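Local coordinates for protein D-alanine--D-alanine ligase (Coxiella burnetii, PDB 3TQT) that catalyses the ATP-dependent joining of two D-alanine molecules into D-alanyl-D-alanine, a building block for peptidoglycan in the bacterial cell wall, at residues H355-Q358 with Q359-R363; T16-E19 with I20-S24; S278-K281 with Q282-I286; S63-H66 with L67-G71. All blocks are in the same frame, centred on the assembly; numbering follows the deposited sequence.

Contact 1 (H355-Q358 with Q359-R363)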
loop_
_atom_site.group_PDB
_atom_site.type_symbol
_atom_site.label_atom_id
_atom_site.label_comp_id
_atom_site.label_asym_id
_atom_site.label_seq_id
_atom_site.Cartn_x
_atom_site.Cartn_y
_atom_site.Cartn_z
ATOM N N HIS A 355 -12.786 9.760 -4.719
ATOM C CA HIS A 355 -13.178 8.722 -5.662
ATOM C C HIS A 355 -13.536 9.306 -7.030
ATOM O O HIS A 355 -13.161 8.758 -8.086
ATOM C CB HIS A 355 -14.356 7.931 -5.088
ATOM C CG HIS A 355 -14.955 6.971 -6.061
ATOM N ND1 HIS A 355 -14.499 5.681 -6.208
ATOM C CD2 HIS A 355 -15.966 7.118 -6.945
ATOM C CE1 HIS A 355 -15.208 5.071 -7.141
ATOM N NE2 HIS A 355 -16.107 5.921 -7.602
ATOM N N GLN A 356 -14.271 10.417 -7.015
ATOM C CA GLN A 356 -14.730 11.027 -8.264
ATOM C C GLN A 356 -13.542 11.554 -9.053
ATOM O O GLN A 356 -13.446 11.347 -10.261
ATOM C CB GLN A 356 -15.756 12.137 -7.998
ATOM C CG GLN A 356 -17.118 11.601 -7.586
ATOM C CD GLN A 356 -17.659 10.562 -8.561
ATOM O OE1 GLN A 356 -17.614 9.353 -8.299
ATOM N NE2 GLN A 356 -18.176 11.031 -9.693
ATOM N N GLU A 357 -12.631 12.218 -8.355
ATOM C CA GLU A 357 -11.419 12.725 -8.978
ATOM C C GLU A 357 -10.571 11.573 -9.516
ATOM O O GLU A 357 -10.120 11.618 -10.650
ATOM C CB GLU A 357 -10.622 13.561 -7.983
ATOM C CG GLU A 357 -9.280 14.058 -8.512
ATOM C CD GLU A 357 -9.433 15.190 -9.521
ATOM O OE1 GLU A 357 -10.545 15.752 -9.617
ATOM O OE2 GLU A 357 -8.443 15.516 -10.214
ATOM N N GLN A 358 -10.353 10.539 -8.704
ATOM C CA GLN A 358 -9.550 9.404 -9.156
ATOM C C GLN A 358 -10.184 8.717 -10.373
ATOM O O GLN A 358 -9.478 8.300 -11.285
ATOM C CB GLN A 358 -9.319 8.394 -8.020
ATOM C CG GLN A 358 -8.501 8.943 -6.854
ATOM C CD GLN A 358 -7.098 9.375 -7.262
ATOM O OE1 GLN A 358 -6.384 8.650 -7.961
ATOM N NE2 GLN A 358 -6.700 10.568 -6.826
ATOM N N GLN A 359 -11.509 8.596 -10.386
ATOM C CA GLN A 359 -12.190 8.014 -11.542
ATOM C C GLN A 359 -11.979 8.845 -12.808
ATOM O O GLN A 359 -11.851 8.300 -13.902
ATOM C CB GLN A 359 -13.695 7.855 -11.283
ATOM C CG GLN A 359 -14.024 6.903 -10.151
ATOM C CD GLN A 359 -13.543 5.494 -10.411
ATOM O OE1 GLN A 359 -12.454 5.110 -9.988
ATOM N NE2 GLN A 359 -14.358 4.709 -11.107
ATOM N N LYS A 360 -11.977 10.164 -12.672
ATOM C CA LYS A 360 -11.766 11.023 -13.841
ATOM C C LYS A 360 -10.362 10.867 -14.411
ATOM O O LYS A 360 -10.186 10.781 -15.636
ATOM C CB LYS A 360 -12.039 12.493 -13.519
ATOM C CG LYS A 360 -13.511 12.810 -13.397
ATOM C CD LYS A 360 -13.761 14.307 -13.393
ATOM C CE LYS A 360 -15.251 14.614 -13.482
ATOM N NZ LYS A 360 -16.018 14.028 -12.344
ATOM N N LEU A 361 -9.371 10.839 -13.524
ATOM C CA LEU A 361 -7.982 10.709 -13.931
ATOM C C LEU A 361 -7.779 9.400 -14.670
ATOM O O LEU A 361 -7.194 9.378 -15.749
ATOM C CB LEU A 361 -7.052 10.767 -12.715
ATOM C CG LEU A 361 -7.131 12.065 -11.913
ATOM C CD1 LEU A 361 -6.347 11.937 -10.619
ATOM C CD2 LEU A 361 -6.646 13.257 -12.744
ATOM N N ILE A 362 -8.278 8.321 -14.067
ATOM C CA ILE A 362 -8.237 6.978 -14.627
ATOM C C ILE A 362 -8.824 6.952 -16.027
ATOM O O ILE A 362 -8.195 6.470 -16.968
ATOM C CB ILE A 362 -9.076 5.993 -13.758
ATOM C CG1 ILE A 362 -8.361 5.684 -12.446
ATOM C CG2 ILE A 362 -9.383 4.714 -14.524
ATOM C CD1 ILE A 362 -9.214 4.900 -11.458
ATOM N N ARG A 363 -10.042 7.463 -16.162
ATOM C CA ARG A 363 -10.721 7.407 -17.441
ATOM C C ARG A 363 -10.015 8.273 -18.492
ATOM O O ARG A 363 -9.837 7.840 -19.620
ATOM C CB ARG A 363 -12.197 7.791 -17.308
ATOM C CG ARG A 363 -12.958 7.764 -18.630
ATOM C CD ARG A 363 -12.814 6.437 -19.394
ATOM N NE ARG A 363 -13.831 6.327 -20.443
ATOM C CZ ARG A 363 -13.670 5.666 -21.585
ATOM N NH1 ARG A 363 -12.525 5.042 -21.832
ATOM N NH2 ARG A 363 -14.653 5.630 -22.483
HETATM O O HOH W 1 -15.668 10.876 -11.765
#
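Gln359 lays its side chain over one face of the His355 ring, one helical turn back. The touching atom is CG of Gln359, which lies 3.7 Å from the centroid of the His355 ring. This is a CH-pi contact, placed toward the rim rather than over the middle. The amide beyond CG is stacked on the same ring, its plane only 15° from the ring plane. Two torsions put it there: Gln359 CG stands beside its own backbone N (chi1 -63°), and the chain bends again at chi2. The same two residues are joined through the backbone, where Gln359 N donates to His355 O at 2.8 Å.

These turns belong to helix 340-370, the long C-terminal helix. They sit at the surface, away from the predicted ATP and metal sites, on a side that the second subunit reaches. There Gln358 NE2 is hydrogen-bonded to Asp217 of the second subunit, and Leu361 packs on Arg214 of that subunit.

Within the helix, Gln358 and Leu361 meet loosely, with NE2 of Gln358 4.0 Å from CD1 of Leu361. The other methyl of Leu361, CD2, lies 3.8 Å from OE2 of Glu357. Leu361 N also donates to Glu357 O at 3.1 Å. Gln358 O receives Ile362 N at 3.0 Å in a fairly straight bond, 168° at the hydrogen. On the exposed side a water bridges Gln356 and Lys360: it donates to Gln356 O at 2.7 Å and accepts from Lys360 NZ at 3.2 Å.

Contact 2 (T16-E19 with I20-S24)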
loop_
_atom_site.group_PDB
_atom_site.type_symbol
_atom_site.label_atom_id
_atom_site.label_comp_id
_atom_site.label_asym_id
_atom_site.label_seq_id
_atom_site.Cartn_x
_atom_site.Cartn_y
_atom_site.Cartn_z
ATOM N N THR A 16 -5.581 -7.634 16.311
ATOM C CA THR A 16 -5.670 -7.620 17.762
ATOM C C THR A 16 -6.473 -6.413 18.256
ATOM O O THR A 16 -6.832 -6.339 19.428
ATOM C CB THR A 16 -4.274 -7.647 18.412
ATOM O OG1 THR A 16 -4.411 -7.752 19.835
ATOM C CG2 THR A 16 -3.498 -6.390 18.056
ATOM N N GLU A 17 -6.763 -5.469 17.361
ATOM C CA GLU A 17 -7.595 -4.329 17.740
ATOM C C GLU A 17 -9.063 -4.553 17.365
ATOM O O GLU A 17 -9.843 -3.612 17.307
ATOM C CB GLU A 17 -7.083 -3.025 17.128
ATOM C CG GLU A 17 -5.878 -2.438 17.848
ATOM C CD GLU A 17 -4.568 -2.983 17.324
ATOM O OE1 GLU A 17 -4.357 -2.936 16.093
ATOM O OE2 GLU A 17 -3.751 -3.460 18.145
ATOM N N HIS A 18 -9.413 -5.812 17.126
ATOM C CA HIS A 18 -10.764 -6.220 16.743
ATOM C C HIS A 18 -11.839 -5.579 17.626
ATOM O O HIS A 18 -12.786 -4.974 17.125
ATOM C CB HIS A 18 -10.850 -7.744 16.832
ATOM C CG HIS A 18 -12.121 -8.329 16.300
ATOM N ND1 HIS A 18 -13.269 -8.435 17.062
ATOM C CD2 HIS A 18 -12.412 -8.900 15.108
ATOM C CE1 HIS A 18 -14.210 -9.027 16.355
ATOM N NE2 HIS A 18 -13.720 -9.320 15.162
ATOM N N GLU A 19 -11.698 -5.702 18.939
ATOM C CA GLU A 19 -12.726 -5.174 19.838
ATOM C C GLU A 19 -12.815 -3.641 19.850
ATOM O O GLU A 19 -13.902 -3.079 19.924
ATOM C CB GLU A 19 -12.576 -5.756 21.247
ATOM C CG GLU A 19 -12.862 -7.260 21.322
ATOM C CD GLU A 19 -14.325 -7.613 21.029
ATOM O OE1 GLU A 19 -15.202 -6.726 21.189
ATOM O OE2 GLU A 19 -14.598 -8.776 20.639
ATOM N N ILE A 20 -11.679 -2.959 19.770
ATOM C CA ILE A 20 -11.695 -1.508 19.645
ATOM C C ILE A 20 -12.373 -1.097 18.325
ATOM O O ILE A 20 -13.102 -0.106 18.261
ATOM C CB ILE A 20 -10.267 -0.930 19.678
ATOM C CG1 ILE A 20 -9.494 -1.456 20.893
ATOM C CG2 ILE A 20 -10.305 0.602 19.665
ATOM C CD1 ILE A 20 -8.033 -1.056 20.893
ATOM N N SER A 21 -12.126 -1.868 17.272
ATOM C CA SER A 21 -12.737 -1.612 15.973
ATOM C C SER A 21 -14.263 -1.599 16.073
ATOM O O SER A 21 -14.952 -0.711 15.529
ATOM C CB SER A 21 -12.274 -2.672 14.967
ATOM O OG SER A 21 -13.059 -2.624 13.798
ATOM N N ILE A 22 -14.794 -2.595 16.770
ATOM C CA ILE A 22 -16.235 -2.678 16.964
ATOM C C ILE A 22 -16.732 -1.457 17.732
ATOM O O ILE A 22 -17.766 -0.887 17.381
ATOM C CB ILE A 22 -16.619 -3.956 17.729
ATOM C CG1 ILE A 22 -16.336 -5.182 16.858
ATOM C CG2 ILE A 22 -18.086 -3.901 18.146
ATOM C CD1 ILE A 22 -16.099 -6.450 17.649
ATOM N N GLN A 23 -16.015 -1.064 18.788
ATOM C CA GLN A 23 -16.430 0.111 19.558
ATOM C C GLN A 23 -16.349 1.405 18.732
ATOM O O GLN A 23 -17.214 2.269 18.849
ATOM C CB GLN A 23 -15.670 0.249 20.879
ATOM C CG GLN A 23 -16.003 -0.858 21.884
ATOM C CD GLN A 23 -17.508 -1.070 22.038
ATOM O OE1 GLN A 23 -18.015 -2.186 21.865
ATOM N NE2 GLN A 23 -18.229 0.003 22.364
ATOM N N SER A 24 -15.310 1.536 17.914
ATOM C CA SER A 24 -15.223 2.655 16.972
ATOM C C SER A 24 -16.425 2.647 16.033
ATOM O O SER A 24 -17.087 3.665 15.839
ATOM C CB SER A 24 -13.911 2.593 16.169
ATOM O OG SER A 24 -12.806 2.752 17.030
#
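Glu17 stands at the N-cap of helix 18-31 and meets Ile20 and Ser21. Its carbonyl O accepts from Ser21 N at 2.9 Å, closing the first turn. Its side chain lies alongside that of Ile20 and points the same way, with CG of Glu17 4.0 Å from CD1 of Ile20. The carboxylate leads away from this contact.

His18 comes next. Its backbone O accepts from Ile22 N at 3.1 Å. Its CG is anti to the backbone N (chi1 -173°), and the ring then meets the tip of Ile22 obliquely. CE1 of His18 is 3.4 Å from CD1 of Ile22. The ring is held from outside too: it stacks with His46, meets Phe43 at a steep angle, and makes a weak hydrogen bond from NE2 to Ile44 O.

Glu19 lies on the exposed side. Its side chain runs beside Ile22, and its OE1 comes to 3.7 Å from Ile22 CD1. That one methyl is therefore touched by both His18 and Glu19. Glu19 O accepts from Gln23 N at 3.1 Å.

Ser21 OG is hydrogen-bonded to Met105 O and to Gly12 N, at the end of strand 5-12. The helix is the crossover of the beta-alpha-beta unit formed by strand 5-12, helix 18-31 and strand 37-44, consistent with the Rossmann-like N-terminal domain. Its start lies near the predicted ATP site: the Glu17 side chain is about 4 Å from that of Ser192.

Contact 3 (S278-K281 with Q282-I286)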
loop_
_atom_site.group_PDB
_atom_site.type_symbol
_atom_site.label_atom_id
_atom_site.label_comp_id
_atom_site.label_asym_id
_atom_site.label_seq_id
_atom_site.Cartn_x
_atom_site.Cartn_y
_atom_site.Cartn_z
ATOM N N SER A 278 3.176 29.318 19.999
ATOM C CA SER A 278 4.171 28.834 19.046
ATOM C C SER A 278 4.145 27.317 18.861
ATOM O O SER A 278 4.132 26.820 17.733
ATOM C CB SER A 278 5.576 29.262 19.472
ATOM O OG SER A 278 6.552 28.582 18.698
ATOM N N VAL A 279 4.170 26.582 19.965
ATOM C CA VAL A 279 4.217 25.132 19.886
ATOM C C VAL A 279 2.925 24.592 19.291
ATOM O O VAL A 279 2.955 23.711 18.434
ATOM C CB VAL A 279 4.522 24.490 21.254
ATOM C CG1 VAL A 279 4.288 22.991 21.206
ATOM C CG2 VAL A 279 5.957 24.783 21.647
ATOM N N THR A 280 1.791 25.135 19.729
ATOM C CA THR A 280 0.501 24.743 19.172
ATOM C C THR A 280 0.514 24.890 17.660
ATOM O O THR A 280 0.133 23.972 16.931
ATOM C CB THR A 280 -0.642 25.603 19.732
ATOM O OG1 THR A 280 -0.763 25.384 21.141
ATOM C CG2 THR A 280 -1.955 25.236 19.060
ATOM N N LYS A 281 0.952 26.056 17.193
ATOM C CA LYS A 281 1.020 26.336 15.767
ATOM C C LYS A 281 1.930 25.355 15.036
ATOM O O LYS A 281 1.629 24.941 13.919
ATOM C CB LYS A 281 1.498 27.770 15.517
ATOM C CG LYS A 281 0.511 28.846 15.956
ATOM C CD LYS A 281 -0.840 28.682 15.273
ATOM C CE LYS A 281 -1.777 29.833 15.625
ATOM N NZ LYS A 281 -3.081 29.747 14.898
ATOM N N GLN A 282 3.045 24.993 15.660
ATOM C CA GLN A 282 3.985 24.067 15.034
ATOM C C GLN A 282 3.354 22.693 14.906
ATOM O O GLN A 282 3.378 22.081 13.841
ATOM C CB GLN A 282 5.263 23.953 15.848
ATOM C CG GLN A 282 6.221 25.096 15.682
ATOM C CD GLN A 282 7.448 24.898 16.540
ATOM O OE1 GLN A 282 8.213 23.953 16.342
ATOM N NE2 GLN A 282 7.627 25.770 17.523
ATOM N N ILE A 283 2.796 22.211 16.009
ATOM C CA ILE A 283 2.109 20.931 16.004
ATOM C C ILE A 283 1.088 20.879 14.865
ATOM O O ILE A 283 1.047 19.934 14.084
ATOM C CB ILE A 283 1.434 20.682 17.356
ATOM C CG1 ILE A 283 2.514 20.487 18.434
ATOM C CG2 ILE A 283 0.507 19.472 17.264
ATOM C CD1 ILE A 283 1.989 20.439 19.841
ATOM N N GLN A 284 0.268 21.912 14.761
ATOM C CA GLN A 284 -0.759 21.926 13.736
ATOM C C GLN A 284 -0.150 21.953 12.336
ATOM O O GLN A 284 -0.585 21.210 11.453
ATOM C CB GLN A 284 -1.732 23.084 13.966
ATOM C CG GLN A 284 -2.641 22.847 15.167
ATOM C CD GLN A 284 -3.445 24.070 15.548
ATOM O OE1 GLN A 284 -2.926 25.182 15.579
ATOM N NE2 GLN A 284 -4.721 23.868 15.835
ATOM N N GLN A 285 0.878 22.773 12.134
ATOM C CA GLN A 285 1.431 22.895 10.791
ATOM C C GLN A 285 2.161 21.635 10.360
ATOM O O GLN A 285 2.049 21.210 9.211
ATOM C CB GLN A 285 2.358 24.094 10.652
ATOM C CG GLN A 285 2.788 24.318 9.202
ATOM C CD GLN A 285 1.616 24.665 8.286
ATOM O OE1 GLN A 285 1.017 25.730 8.420
ATOM N NE2 GLN A 285 1.282 23.761 7.356
ATOM N N ILE A 286 2.903 21.042 11.283
ATOM C CA ILE A 286 3.653 19.831 10.985
ATOM C C ILE A 286 2.689 18.676 10.766
ATOM O O ILE A 286 2.898 17.844 9.885
ATOM C CB ILE A 286 4.647 19.482 12.111
ATOM C CG1 ILE A 286 5.716 20.576 12.217
ATOM C CG2 ILE A 286 5.318 18.143 11.833
ATOM C CD1 ILE A 286 6.691 20.351 13.339
HETATM O O HOH W 2 -4.079 27.400 16.808
#
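Gln282 reaches back along the helix to Ser278. Its CB rests against two carbonyl oxygens of the preceding turn, 3.5 Å from Val279 O and slightly farther from Ser278 O. CG follows, 3.4 Å from Ser278 O. From CG the chain is extended (chi2 179°), which carries CD along past Ser278 O toward the serine side chain. At the tip, NE2 of Gln282 donates to Ser278 OG at 3.2 Å. The hydroxyl oxygen lies almost in the amide plane, only 6° out of it, and the N-H points at it with a moderate bend. The backbone bond from Gln282 N to Ser278 O, 3.0 Å long, runs beside this one. The two residues are thus joined twice.

The turn lies near the start of helix 277-293 in the ATP-grasp part of the protein. This helix packs on an antiparallel sheet that includes strands 241-249, 298-306 and 312-318. Val279 and Ile283 are both buried; CG1 of Val279 and CD1 of Ile283 are 3.7 Å apart. Val279 also touches Asn310, in the loop between strands 298-306 and 312-318. Ile283 touches Val312, Phe304 and Val306, and its side chain is about 3 Å from that of Ile230, in the predicted ATP-binding range.

Gln284 lies alongside Thr280, its OE1 near Thr280 CG2. A water donates to Gln284 OE1 at 2.8 Å and accepts from Lys281 NZ at 3.2 Å. The other end of the amide, NE2, is hydrogen-bonded to Ser243 O in strand 241-249. Thr280 OG1 is hydrogen-bonded to Ser276 O.

Contact 4 (S63-H66 with L67-G71)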
loop_
_atom_site.group_PDB
_atom_site.type_symbol
_atom_site.label_atom_id
_atom_site.label_comp_id
_atom_site.label_asym_id
_atom_site.label_seq_id
_atom_site.Cartn_x
_atom_site.Cartn_y
_atom_site.Cartn_z
ATOM N N SER A 63 -23.545 -7.303 20.445
ATOM C CA SER A 63 -22.229 -7.568 19.873
ATOM C C SER A 63 -22.434 -8.148 18.478
ATOM O O SER A 63 -23.430 -8.819 18.222
ATOM C CB SER A 63 -21.449 -8.551 20.745
ATOM O OG SER A 63 -21.985 -9.858 20.643
ATOM N N PRO A 64 -21.507 -7.881 17.559
ATOM C CA PRO A 64 -21.687 -8.515 16.253
ATOM C C PRO A 64 -21.616 -10.039 16.333
ATOM O O PRO A 64 -22.273 -10.717 15.534
ATOM C CB PRO A 64 -20.545 -7.931 15.411
ATOM C CG PRO A 64 -19.564 -7.415 16.392
ATOM C CD PRO A 64 -20.354 -6.967 17.584
ATOM N N ASP A 65 -20.855 -10.576 17.286
ATOM C CA ASP A 65 -20.818 -12.025 17.479
ATOM C C ASP A 65 -22.221 -12.573 17.785
ATOM O O ASP A 65 -22.621 -13.629 17.297
ATOM C CB ASP A 65 -19.845 -12.398 18.594
ATOM C CG ASP A 65 -19.707 -13.894 18.763
ATOM O OD1 ASP A 65 -18.973 -14.512 17.961
ATOM O OD2 ASP A 65 -20.331 -14.456 19.692
ATOM N N HIS A 66 -22.963 -11.841 18.600
ATOM C CA HIS A 66 -24.333 -12.216 18.930
ATOM C C HIS A 66 -25.202 -12.237 17.672
ATOM O O HIS A 66 -25.986 -13.168 17.448
ATOM C CB HIS A 66 -24.896 -11.225 19.940
ATOM C CG HIS A 66 -26.298 -11.518 20.365
ATOM N ND1 HIS A 66 -26.607 -12.488 21.299
ATOM C CD2 HIS A 66 -27.476 -10.958 20.001
ATOM C CE1 HIS A 66 -27.913 -12.511 21.487
ATOM N NE2 HIS A 66 -28.465 -11.593 20.711
ATOM N N LEU A 67 -25.041 -11.210 16.844
ATOM C CA LEU A 67 -25.852 -11.059 15.647
ATOM C C LEU A 67 -25.566 -12.170 14.653
ATOM O O LEU A 67 -26.460 -12.642 13.942
ATOM C CB LEU A 67 -25.597 -9.697 15.015
ATOM C CG LEU A 67 -25.908 -8.544 15.965
ATOM C CD1 LEU A 67 -25.463 -7.237 15.341
ATOM C CD2 LEU A 67 -27.388 -8.532 16.308
ATOM N N VAL A 68 -24.310 -12.588 14.614
ATOM C CA VAL A 68 -23.911 -13.716 13.799
ATOM C C VAL A 68 -24.646 -14.968 14.277
ATOM O O VAL A 68 -25.276 -15.680 13.494
ATOM C CB VAL A 68 -22.394 -13.946 13.906
ATOM C CG1 VAL A 68 -22.019 -15.265 13.263
ATOM C CG2 VAL A 68 -21.646 -12.793 13.263
ATOM N N LYS A 69 -24.567 -15.221 15.575
ATOM C CA LYS A 69 -25.163 -16.427 16.147
ATOM C C LYS A 69 -26.680 -16.441 16.008
ATOM O O LYS A 69 -27.271 -17.477 15.709
ATOM C CB LYS A 69 -24.751 -16.596 17.610
ATOM C CG LYS A 69 -23.350 -17.169 17.779
ATOM C CD LYS A 69 -23.117 -17.706 19.185
ATOM C CE LYS A 69 -23.057 -16.591 20.217
ATOM N NZ LYS A 69 -22.752 -17.116 21.577
ATOM N N GLU A 70 -27.305 -15.288 16.227
ATOM C CA GLU A 70 -28.754 -15.159 16.058
ATOM C C GLU A 70 -29.156 -15.376 14.610
ATOM O O GLU A 70 -30.256 -15.852 14.324
ATOM C CB GLU A 70 -29.240 -13.786 16.530
ATOM C CG GLU A 70 -29.217 -13.611 18.028
ATOM C CD GLU A 70 -30.117 -14.614 18.727
ATOM O OE1 GLU A 70 -31.305 -14.708 18.356
ATOM O OE2 GLU A 70 -29.634 -15.315 19.637
ATOM N N GLY A 71 -28.258 -15.016 13.700
ATOM C CA GLY A 71 -28.518 -15.148 12.282
ATOM C C GLY A 71 -28.888 -13.841 11.601
ATOM O O GLY A 71 -29.104 -13.813 10.395
#
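His66 and Glu70 meet one turn apart in helix 64-70, a short helix with a serine N-cap in the N-terminal domain. The cap is Ser63: its OG accepts from His66 N at 3.0 Å. Four backbone bonds then join the turns, the shortest from Glu70 N to His66 O at 2.8 Å.

The ring contact is CH-pi. Glu70 CG sits over one face of the His66 ring, 3.8 Å from its centroid and offset toward the rim. The ring is swung there because His66 CG is anti to the backbone N (chi1 -179°). The Glu70 carboxylate lies 21° from parallel with the ring.

Opposite charges face each other without a salt bridge: Asp65 OD2 and Lys69 NZ are 4.1 Å apart. The lysine touches the carboxylate through carbon instead, with CE of Lys69 3.5 Å from Asp65 OD2.

Apolar contacts turn to the sheet. Pro64 and Val68 pack on Phe43 of strand 37-44, and Leu67 on Ile53 of strand 50-53.

At the C-terminal end, Gly71 leaves helical angles with phi 102°, and its N still donates to Leu67 O at 3.0 Å.

How the contacts relate
Along the chain the order is contact 2, contact 4, contact 3, contact 1. Contacts 2 and 4 share the N-terminal domain. Their centres are 16 Å apart, and they touch where Ile22 CD1 packs on Pro64 CG at 3.8 Å. Strand 37-44 links them, since Phe43 meets His18 of one and Pro64 of the other. Contact 3 lies in the ATP-grasp part, its centre about 30 Å from contact 2 and 45 Å from contact 4. Contact 1 stands apart on helix 340-370, at least 32 Å between centres from every other. Contacts 2 and 3 each lie beside a residue of the predicted ATP-binding range. Contact 1 reaches the second subunit, and so does contact 2, where Thr16 packs on Tyr365 of that subunit.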